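Local coordinates for protein TipC2 (Streptococcus intermedius B196, PDB 6DHX) that probably acts as an immunity protein, protecting the bacterium from an antibacterial toxin exported by the type VII secretion system, at residues Asn88-Tyr93 with Asn108-Gln113; Lys96-Asn101 with Val121-Glu126; Asp114-Lys119 with Thr187-Trp192. All coordinates share one frame; numbering follows the deposited sequence.

Contact 1: residues Asn88-Tyr93 with Asn108-Gln113. With SO4 (sulfate ion), chain D.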
loop_
_atom_site.group_PDB
_atom_site.type_symbol
_atom_site.label_atom_id
_atom_site.label_comp_id
_atom_site.label_asym_id
_atom_site.label_seq_id
_atom_site.Cartn_x
_atom_site.Cartn_y
_atom_site.Cartn_z
ATOM N N ASN A 88 -10.661 -6.212 -8.382
ATOM C CA ASN A 88 -10.727 -4.975 -7.631
ATOM C C ASN A 88 -9.995 -5.139 -6.298
ATOM O O ASN A 88 -9.838 -6.246 -5.798
ATOM C CB ASN A 88 -12.182 -4.563 -7.437
ATOM C CG ASN A 88 -13.014 -5.625 -6.690
ATOM O OD1 ASN A 88 -12.918 -6.829 -6.954
ATOM N ND2 ASN A 88 -13.869 -5.157 -5.770
ATOM N N ASN A 89 -9.469 -4.035 -5.762
ATOM C CA ASN A 89 -8.415 -4.194 -4.757
ATOM C C ASN A 89 -8.128 -2.853 -4.086
ATOM O O ASN A 89 -8.528 -1.795 -4.570
ATOM C CB ASN A 89 -7.108 -4.762 -5.393
ATOM C CG ASN A 89 -6.425 -3.778 -6.366
ATOM O OD1 ASN A 89 -5.666 -2.906 -5.934
ATOM N ND2 ASN A 89 -6.694 -3.929 -7.696
ATOM N N ILE A 90 -7.421 -2.924 -2.954
ATOM C CA ILE A 90 -6.692 -1.784 -2.395
ATOM C C ILE A 90 -5.224 -2.118 -2.516
ATOM O O ILE A 90 -4.823 -3.272 -2.305
ATOM C CB ILE A 90 -6.986 -1.547 -0.909
ATOM C CG1 ILE A 90 -8.434 -1.588 -0.588
ATOM C CG2 ILE A 90 -6.264 -0.345 -0.381
ATOM C CD1 ILE A 90 -8.557 -2.604 0.528
ATOM N N LEU A 91 -4.420 -1.119 -2.845
ATOM C CA LEU A 91 -2.967 -1.306 -2.941
ATOM C C LEU A 91 -2.334 -0.312 -1.983
ATOM O O LEU A 91 -2.533 0.900 -2.140
ATOM C CB LEU A 91 -2.481 -1.049 -4.361
ATOM C CG LEU A 91 -0.953 -0.882 -4.418
ATOM C CD1 LEU A 91 -0.266 -2.277 -4.192
ATOM C CD2 LEU A 91 -0.586 -0.315 -5.755
ATOM N N ILE A 92 -1.590 -0.816 -0.991
ATOM C CA ILE A 92 -0.798 0.014 -0.085
ATOM C C ILE A 92 0.653 -0.188 -0.502
ATOM O O ILE A 92 1.125 -1.323 -0.528
ATOM C CB ILE A 92 -0.995 -0.409 1.382
ATOM C CG1 ILE A 92 -2.476 -0.238 1.789
ATOM C CG2 ILE A 92 0.011 0.344 2.314
ATOM C CD1 ILE A 92 -2.815 -1.055 3.069
ATOM N N TYR A 93 1.366 0.882 -0.831
ATOM C CA TYR A 93 2.765 0.692 -1.170
ATOM C C TYR A 93 3.607 1.820 -0.605
ATOM O O TYR A 93 3.123 2.902 -0.257
ATOM C CB TYR A 93 2.992 0.548 -2.688
ATOM C CG TYR A 93 2.763 1.777 -3.534
ATOM C CD1 TYR A 93 1.486 2.116 -3.980
ATOM C CD2 TYR A 93 3.849 2.573 -3.923
ATOM C CE1 TYR A 93 1.287 3.256 -4.789
ATOM C CE2 TYR A 93 3.670 3.691 -4.707
ATOM C CZ TYR A 93 2.390 4.040 -5.143
ATOM O OH TYR A 93 2.218 5.163 -5.959
ATOM N N ASN A 108 1.771 -3.927 -1.577
ATOM C CA ASN A 108 0.951 -4.797 -0.734
ATOM C C ASN A 108 -0.464 -4.679 -1.246
ATOM O O ASN A 108 -1.135 -3.674 -0.973
ATOM C CB ASN A 108 1.028 -4.384 0.723
ATOM C CG ASN A 108 2.479 -4.195 1.168
ATOM O OD1 ASN A 108 3.167 -5.197 1.403
ATOM N ND2 ASN A 108 2.960 -2.935 1.236
ATOM N N LYS A 109 -0.880 -5.670 -2.021
ATOM C CA LYS A 109 -2.123 -5.565 -2.773
ATOM C C LYS A 109 -3.151 -6.518 -2.176
ATOM O O LYS A 109 -2.927 -7.724 -2.170
ATOM C CB LYS A 109 -1.878 -5.902 -4.243
ATOM C CG LYS A 109 -3.164 -5.733 -5.074
ATOM C CD LYS A 109 -2.776 -5.775 -6.563
ATOM C CE LYS A 109 -3.949 -5.975 -7.518
ATOM N NZ LYS A 109 -3.554 -6.133 -9.009
ATOM N N TYR A 110 -4.284 -5.976 -1.720
ATOM C CA TYR A 110 -5.354 -6.797 -1.182
ATOM C C TYR A 110 -6.443 -6.932 -2.241
ATOM O O TYR A 110 -7.083 -5.935 -2.608
ATOM C CB TYR A 110 -5.913 -6.178 0.090
ATOM C CG TYR A 110 -7.147 -6.914 0.550
ATOM C CD1 TYR A 110 -7.016 -8.134 1.228
ATOM C CD2 TYR A 110 -8.421 -6.405 0.296
ATOM C CE1 TYR A 110 -8.128 -8.810 1.656
ATOM C CE2 TYR A 110 -9.566 -7.074 0.731
ATOM C CZ TYR A 110 -9.398 -8.282 1.418
ATOM O OH TYR A 110 -10.471 -9.021 1.886
ATOM N N THR A 111 -6.659 -8.171 -2.727
ATOM C CA THR A 111 -7.616 -8.439 -3.786
ATOM C C THR A 111 -8.925 -8.873 -3.129
ATOM O O THR A 111 -8.933 -9.773 -2.284
ATOM C CB THR A 111 -7.099 -9.491 -4.777
ATOM O OG1 THR A 111 -6.324 -10.528 -4.108
ATOM C CG2 THR A 111 -6.158 -8.778 -5.782
ATOM N N ARG A 112 -10.000 -8.165 -3.463
ATOM C CA ARG A 112 -11.296 -8.375 -2.814
ATOM C C ARG A 112 -11.864 -9.750 -3.101
ATOM O O ARG A 112 -12.484 -10.366 -2.223
ATOM C CB ARG A 112 -12.297 -7.312 -3.303
ATOM C CG ARG A 112 -11.999 -5.945 -2.640
ATOM C CD ARG A 112 -12.721 -5.855 -1.290
ATOM N NE ARG A 112 -14.178 -5.763 -1.435
ATOM C CZ ARG A 112 -15.019 -5.711 -0.407
ATOM N NH1 ARG A 112 -14.531 -5.803 0.843
ATOM N NH2 ARG A 112 -16.360 -5.548 -0.650
ATOM N N GLN A 113 -11.724 -10.226 -4.330
ATOM C CA GLN A 113 -12.483 -11.410 -4.723
ATOM C C GLN A 113 -11.975 -12.705 -4.086
ATOM O O GLN A 113 -12.746 -13.669 -4.033
ATOM C CB GLN A 113 -12.547 -11.582 -6.247
ATOM C CG GLN A 113 -13.279 -10.373 -6.953
ATOM C CD GLN A 113 -14.597 -10.011 -6.269
ATOM O OE1 GLN A 113 -15.456 -10.851 -6.101
ATOM N NE2 GLN A 113 -14.716 -8.781 -5.816
HETATM S S SO4 D . -16.937 -6.300 -4.106
HETATM O O1 SO4 D . -15.498 -6.383 -3.939
HETATM O O2 SO4 D . -17.575 -7.530 -3.707
HETATM O O3 SO4 D . -17.204 -5.980 -5.499
HETATM O O4 SO4 D . -17.435 -5.313 -3.218
HETATM O O HOH W 1 -10.246 -8.951 -6.547
#
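This contact is the open end of the antiparallel beta hairpin of strands 89-99 and 102-111. Ile90 and Tyr110 form one hydrogen-bonded pair, Ile92 and Asn108 the next. Ile92 O takes two donors from Asn108. Asn108 N lies 2.9 Å from Ile92 O, in the carbonyl plane, and Asn108 ND2 lies 3.0 Å from the same Ile92 O, above that plane. Ile90 reaches Tyr110 with its tip, Ile90 CD1 lying 3.8 Å from Tyr110 CD2. Tyr110 OH is hydrogen-bonded to Asp23, and Phe22 of helix 21-32 meets its ring. On the face of Asn89, Leu91 and Lys109, the extended Lys109 chain crosses Asn89, whose ND2 bonds to Asn87 O.

Beside the last bridge, Asn89 with Thr111, Arg112 N gives a nearly straight bond (173°) to Asn88 O at 3.0 Å. Gln113 NE2 meets a lone pair of Asn88 OD1 at 2.9 Å, the two amides nearly coplanar. Asn88 ND2 points to sulfate O1 at 2.7 Å. Arg112 bends at chi2 and chi3, so its NE reaches the same O1 while NH2 bonds to O4. The ion is probably from the crystallisation liquor. Such alternating paired bonds are typical of an antiparallel beta hairpin.

Contact 2: residues Lys96-Asn101 with Val121-Glu126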
loop_
_atom_site.group_PDB
_atom_site.type_symbol
_atom_site.label_atom_id
_atom_site.label_comp_id
_atom_site.label_asym_id
_atom_site.label_seq_id
_atom_site.Cartn_x
_atom_site.Cartn_y
_atom_site.Cartn_z
ATOM N N LYS A 96 11.521 3.484 -0.391
ATOM C CA LYS A 96 12.623 3.886 0.469
ATOM C C LYS A 96 13.895 3.888 -0.353
ATOM O O LYS A 96 14.135 2.976 -1.159
ATOM C CB LYS A 96 12.773 2.927 1.657
ATOM C CG LYS A 96 13.712 3.421 2.761
ATOM C CD LYS A 96 13.927 2.344 3.808
ATOM C CE LYS A 96 15.225 1.590 3.549
ATOM N NZ LYS A 96 16.418 2.490 3.560
ATOM N N GLU A 97 14.718 4.904 -0.164
ATOM C CA GLU A 97 15.999 4.877 -0.845
ATOM C C GLU A 97 16.883 3.808 -0.192
ATOM O O GLU A 97 16.916 3.689 1.037
ATOM C CB GLU A 97 16.656 6.257 -0.790
ATOM C CG GLU A 97 17.853 6.362 -1.721
ATOM C CD GLU A 97 18.761 7.545 -1.399
ATOM O OE1 GLU A 97 18.645 8.104 -0.280
ATOM O OE2 GLU A 97 19.599 7.898 -2.263
ATOM N N ILE A 98 17.556 2.990 -1.005
ATOM C CA ILE A 98 18.466 1.968 -0.479
ATOM C C ILE A 98 19.894 2.152 -0.934
ATOM O O ILE A 98 20.806 1.560 -0.327
ATOM C CB ILE A 98 17.981 0.542 -0.816
ATOM C CG1 ILE A 98 18.041 0.282 -2.326
ATOM C CG2 ILE A 98 16.567 0.343 -0.271
ATOM C CD1 ILE A 98 17.787 -1.163 -2.666
ATOM N N GLY A 99 20.134 2.967 -1.945
ATOM C CA GLY A 99 21.468 3.287 -2.365
ATOM C C GLY A 99 21.383 4.462 -3.305
ATOM O O GLY A 99 20.294 4.979 -3.567
ATOM N N PRO A 100 22.514 4.892 -3.868
ATOM C CA PRO A 100 22.474 6.079 -4.737
ATOM C C PRO A 100 21.684 5.764 -6.000
ATOM O O PRO A 100 21.992 4.810 -6.716
ATOM C CB PRO A 100 23.954 6.357 -5.029
ATOM C CG PRO A 100 24.620 5.023 -4.929
ATOM C CD PRO A 100 23.820 4.206 -3.912
ATOM N N ASN A 101 20.619 6.534 -6.225
ATOM C CA ASN A 101 19.737 6.390 -7.391
ATOM C C ASN A 101 18.967 5.067 -7.399
ATOM O O ASN A 101 18.538 4.602 -8.454
ATOM C CB ASN A 101 20.519 6.552 -8.696
ATOM C CG ASN A 101 21.277 7.861 -8.751
ATOM O OD1 ASN A 101 20.675 8.935 -8.763
ATOM N ND2 ASN A 101 22.604 7.781 -8.780
ATOM N N VAL A 121 7.964 -7.110 -3.774
ATOM C CA VAL A 121 9.078 -6.159 -3.739
ATOM C C VAL A 121 9.489 -5.811 -5.160
ATOM O O VAL A 121 9.686 -6.712 -5.998
ATOM C CB VAL A 121 10.314 -6.732 -3.020
ATOM C CG1 VAL A 121 11.241 -5.625 -2.747
ATOM C CG2 VAL A 121 9.962 -7.403 -1.772
ATOM N N LYS A 122 9.688 -4.525 -5.410
ATOM C CA LYS A 122 10.143 -4.011 -6.690
ATOM C C LYS A 122 11.293 -3.038 -6.448
ATOM O O LYS A 122 11.565 -2.617 -5.312
ATOM C CB LYS A 122 8.988 -3.296 -7.426
ATOM C CG LYS A 122 7.758 -4.172 -7.729
ATOM C CD LYS A 122 6.663 -3.304 -8.382
ATOM C CE LYS A 122 5.305 -4.026 -8.527
ATOM N NZ LYS A 122 5.364 -5.396 -8.000
ATOM N N ILE A 123 11.961 -2.657 -7.533
ATOM C CA ILE A 123 13.067 -1.723 -7.497
ATOM C C ILE A 123 12.745 -0.559 -8.426
ATOM O O ILE A 123 12.131 -0.747 -9.479
ATOM C CB ILE A 123 14.390 -2.419 -7.921
ATOM C CG1 ILE A 123 14.784 -3.475 -6.872
ATOM C CG2 ILE A 123 15.462 -1.422 -8.147
ATOM C CD1 ILE A 123 15.276 -2.862 -5.522
ATOM N N ALA A 124 13.137 0.646 -8.027
ATOM C CA ALA A 124 13.136 1.808 -8.910
ATOM C C ALA A 124 14.561 2.317 -9.076
ATOM O O ALA A 124 15.269 2.521 -8.083
ATOM C CB ALA A 124 12.240 2.932 -8.350
ATOM N N LEU A 125 14.984 2.501 -10.331
ATOM C CA LEU A 125 16.270 3.105 -10.664
ATOM C C LEU A 125 16.045 4.536 -11.104
ATOM O O LEU A 125 15.246 4.787 -12.009
ATOM C CB LEU A 125 16.969 2.344 -11.786
ATOM C CG LEU A 125 17.264 0.881 -11.534
ATOM C CD1 LEU A 125 18.118 0.337 -12.694
ATOM C CD2 LEU A 125 17.975 0.732 -10.203
ATOM N N GLU A 126 16.741 5.471 -10.472
ATOM C CA GLU A 126 16.565 6.878 -10.802
ATOM C C GLU A 126 17.622 7.275 -11.814
ATOM O O GLU A 126 18.818 7.251 -11.507
ATOM C CB GLU A 126 16.677 7.752 -9.565
ATOM C CG GLU A 126 15.718 7.381 -8.479
ATOM C CD GLU A 126 16.098 8.058 -7.177
ATOM O OE1 GLU A 126 17.137 8.753 -7.163
ATOM O OE2 GLU A 126 15.359 7.901 -6.184
#
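Glu126 lays its side chain across the backbone of Asn101. Its CG is anti to the carbonyl carbon (chi1 -56°), and the chain is extended from there. This brings Glu126 OE1 to 3.5 Å from Asn101 CA, with Glu126 CD also near that atom at 4.0 Å. The two side chains cross at about a right angle, their flat ends turned 75° apart. Asn101 returns the contact with its CB, as Asn101 CB lies 3.4 Å from Glu126 O. The other carboxylate oxygen, OE2, forms a salt bridge with Arg103. Arg103 would ease the repulsion between Glu126 and Glu97, whose OE2 is 5.5 Å from Glu126 OE1.

One backbone hydrogen bond joins the segments. Glu126 N points to Asn101 O at 2.8 Å, almost straight at 176°, although the donor sits above the carbonyl plane. Leu125 CA adds a CA-H...O contact to Asn101 O at 3.5 Å. Further back the strands diverge, and side chains alone touch. Ile98 and Ile123 meet tip to tip, Ile98 CD1 to Ile123 CD1 at 4.2 Å, crossing at about a right angle. Ile98 also touches Val104 and Ile149.

A classic beta bulge places Ile98 and Gly99 opposite the single residue Val102, just before the Pro100-Asn101 turn. The turn carries the chain from strand 89-99 into strand 102-111, which is the sheet neighbour of both strands used here. Contact 2 therefore links the hairpin turn with the far part of strand 116-127. Strand 130-134 pairs with that strand, and Ile134 packs against Ile123 and Leu125. Helix 137-146 lies against the same two side chains through Tyr143, and touches Ile123 through Val140 as well.

Contact 3: residues Asp114-Lys119 with Thr187-Trp192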
loop_
_atom_site.group_PDB
_atom_site.type_symbol
_atom_site.label_atom_id
_atom_site.label_comp_id
_atom_site.label_asym_id
_atom_site.label_seq_id
_atom_site.Cartn_x
_atom_site.Cartn_y
_atom_site.Cartn_z
ATOM N N ASP A 114 -10.740 -12.741 -3.578
ATOM C CA ASP A 114 -10.205 -13.936 -2.941
ATOM C C ASP A 114 -9.678 -13.602 -1.551
ATOM O O ASP A 114 -8.960 -14.429 -0.943
ATOM C CB ASP A 114 -9.125 -14.582 -3.821
ATOM C CG ASP A 114 -7.965 -13.633 -4.110
ATOM O OD1 ASP A 114 -7.950 -12.505 -3.568
ATOM O OD2 ASP A 114 -7.064 -14.037 -4.881
ATOM N N ARG A 115 -10.036 -12.415 -1.028
ATOM C CA ARG A 115 -9.629 -11.945 0.297
ATOM C C ARG A 115 -8.162 -12.253 0.568
ATOM O O ARG A 115 -7.806 -12.901 1.552
ATOM C CB ARG A 115 -10.537 -12.556 1.385
ATOM C CG ARG A 115 -11.993 -11.992 1.275
ATOM C CD ARG A 115 -12.893 -12.337 2.497
ATOM N NE ARG A 115 -14.372 -12.245 2.184
ATOM C CZ ARG A 115 -15.091 -11.111 2.130
ATOM N NH1 ARG A 115 -16.389 -11.165 1.858
ATOM N NH2 ARG A 115 -14.538 -9.910 2.335
ATOM N N THR A 116 -7.298 -11.833 -0.352
ATOM C CA THR A 116 -5.885 -12.200 -0.263
ATOM C C THR A 116 -5.044 -10.936 -0.266
ATOM O O THR A 116 -5.273 -10.042 -1.091
ATOM C CB THR A 116 -5.494 -13.111 -1.448
ATOM O OG1 THR A 116 -6.193 -14.371 -1.346
ATOM C CG2 THR A 116 -3.965 -13.406 -1.420
ATOM N N LEU A 117 -4.098 -10.833 0.692
ATOM C CA LEU A 117 -3.094 -9.779 0.708
ATOM C C LEU A 117 -1.793 -10.368 0.151
ATOM O O LEU A 117 -1.245 -11.303 0.738
ATOM C CB LEU A 117 -2.868 -9.305 2.131
ATOM C CG LEU A 117 -1.768 -8.265 2.272
ATOM C CD1 LEU A 117 -2.251 -6.888 1.701
ATOM C CD2 LEU A 117 -1.411 -8.108 3.729
ATOM N N THR A 118 -1.289 -9.802 -0.930
ATOM C CA THR A 118 -0.055 -10.255 -1.579
ATOM C C THR A 118 0.999 -9.172 -1.403
ATOM O O THR A 118 0.807 -8.033 -1.845
ATOM C CB THR A 118 -0.321 -10.563 -3.056
ATOM O OG1 THR A 118 -1.348 -11.567 -3.162
ATOM C CG2 THR A 118 0.936 -11.084 -3.767
ATOM N N LYS A 119 2.120 -9.521 -0.745
ATOM C CA LYS A 119 3.188 -8.578 -0.448
ATOM C C LYS A 119 4.301 -8.888 -1.434
ATOM O O LYS A 119 4.657 -10.059 -1.609
ATOM C CB LYS A 119 3.681 -8.722 1.002
ATOM C CG LYS A 119 2.584 -8.432 2.035
ATOM C CD LYS A 119 2.650 -9.108 3.419
ATOM C CE LYS A 119 3.803 -8.680 4.254
ATOM N NZ LYS A 119 3.694 -9.326 5.611
ATOM N N THR A 187 -6.066 -14.161 3.608
ATOM C CA THR A 187 -4.953 -15.015 3.209
ATOM C C THR A 187 -3.771 -14.106 2.902
ATOM O O THR A 187 -3.910 -13.151 2.134
ATOM C CB THR A 187 -5.322 -15.868 1.997
ATOM O OG1 THR A 187 -6.362 -16.821 2.353
ATOM C CG2 THR A 187 -4.061 -16.647 1.513
ATOM N N VAL A 188 -2.613 -14.351 3.528
ATOM C CA VAL A 188 -1.466 -13.451 3.340
ATOM C C VAL A 188 -0.375 -14.215 2.599
ATOM O O VAL A 188 0.025 -15.316 3.018
ATOM C CB VAL A 188 -0.950 -12.876 4.672
ATOM C CG1 VAL A 188 0.332 -12.032 4.424
ATOM C CG2 VAL A 188 -1.985 -11.992 5.302
ATOM N N LYS A 189 0.061 -13.666 1.467
ATOM C CA LYS A 189 1.101 -14.293 0.646
ATOM C C LYS A 189 2.259 -13.317 0.532
ATOM O O LYS A 189 2.064 -12.168 0.153
ATOM C CB LYS A 189 0.574 -14.654 -0.733
ATOM C CG LYS A 189 -0.555 -15.661 -0.676
ATOM C CD LYS A 189 -0.998 -16.103 -2.062
ATOM C CE LYS A 189 -2.175 -17.076 -1.967
ATOM N NZ LYS A 189 -2.722 -17.419 -3.310
HETATM N N MSE A 190 3.462 -13.771 0.861
HETATM C CA MSE A 190 4.589 -12.858 0.927
HETATM C C MSE A 190 5.659 -13.358 -0.012
HETATM O O MSE A 190 6.089 -14.504 0.112
HETATM C CB MSE A 190 5.079 -12.784 2.369
HETATM C CG MSE A 190 6.366 -12.070 2.642
HETATM SE SE MSE A 190 6.362 -11.750 4.602
HETATM C CE MSE A 190 4.625 -12.232 4.922
ATOM N N GLN A 191 6.033 -12.511 -0.978
ATOM C CA GLN A 191 6.995 -12.920 -2.001
ATOM C C GLN A 191 8.321 -13.366 -1.385
ATOM O O GLN A 191 8.957 -14.319 -1.865
ATOM C CB GLN A 191 7.233 -11.765 -2.975
ATOM C CG GLN A 191 8.154 -12.127 -4.156
ATOM C CD GLN A 191 8.475 -10.932 -5.051
ATOM O OE1 GLN A 191 8.215 -9.765 -4.702
ATOM N NE2 GLN A 191 9.077 -11.216 -6.197
ATOM N N TRP A 192 8.762 -12.692 -0.332
ATOM C CA TRP A 192 10.085 -12.930 0.223
ATOM C C TRP A 192 10.091 -13.966 1.351
ATOM O O TRP A 192 11.074 -14.045 2.101
ATOM C CB TRP A 192 10.673 -11.606 0.719
ATOM C CG TRP A 192 9.889 -10.913 1.815
ATOM C CD1 TRP A 192 9.972 -11.137 3.153
ATOM C CD2 TRP A 192 8.952 -9.831 1.648
ATOM N NE1 TRP A 192 9.134 -10.266 3.839
ATOM C CE2 TRP A 192 8.496 -9.465 2.932
ATOM C CE3 TRP A 192 8.448 -9.153 0.538
ATOM C CZ2 TRP A 192 7.582 -8.417 3.142
ATOM C CZ3 TRP A 192 7.517 -8.127 0.745
ATOM C CH2 TRP A 192 7.100 -7.769 2.033
HETATM O O HOH W 2 -8.716 -15.991 1.390
HETATM O O HOH W 3 -5.556 -16.681 -2.573
#
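Thr116 OG1 is gripped by two hydrogen bonds. Thr116 OG1 donates to Asp114 O at 2.8 Å, approaching from above the carbonyl plane, and Thr116 OG1 accepts one from a water at 2.7 Å. That water in turn accepts from Lys189 NZ, and the extended lysine passes obliquely across Thr116, with Lys189 CD 4.1 Å from Thr116 CG2. A second water joins Asp114 O to Thr187 OG1. The Thr116 and Thr187 side chains run alongside each other.

The backbones pair in parallel. Their five bonds start at Thr187 N to Arg115 O and end at Gln191 N to Lys119 O. The shortest is Leu117 N to Thr187 O at 2.7 Å, nearly along the C=O axis. A G1 beta bulge opens the strand, setting Arg115 and Thr116 together against Thr111.

Lys119 dominates the other face, that of Leu117, Val188 and Met190. Its chain bends at chi3 (66°) and lies alongside selenomethionine Met190, with Lys119 NZ 3.1 Å from Met190 CE. Lys119 CB touches the Trp192 ring obliquely, 3.7 Å from Trp192 CH2. Met190 CG covers one face of the indole, 3.3 Å above the centre of the Trp192 ring. Lys119 also makes a cation-pi contact with Tyr158.

Strand 187-190 is thus an edge addition to strand 116-127, whose other neighbour here is strand 102-111. Helix 151-173 packs on the face of Leu117 and Met190, and its Asp155 takes the Trp192 NE1 hydrogen bond.

Overall arrangement
All three contacts belong to one mixed sheet. Contacts 1 and 3 sit side by side, their centres about 9 Å apart, because strands 102-111 and 116-127 are neighbours. Contact 1 is the more buried and lies nearest the centre of the chain. Contact 3 adds an exposed parallel strand, with waters on one face and Trp192 on the other. Contact 2 lies furthest out and is the smallest, with one backbone bond from the turn to strand 116-127 and a tip contact instead of full pairing. It shares strand 89-99 with contact 1 and strand 116-127 with contact 3. Gln191 OE1 bonds to Val121 N, and Trp192 packs on Val121, tying contacts 2 and 3 together directly.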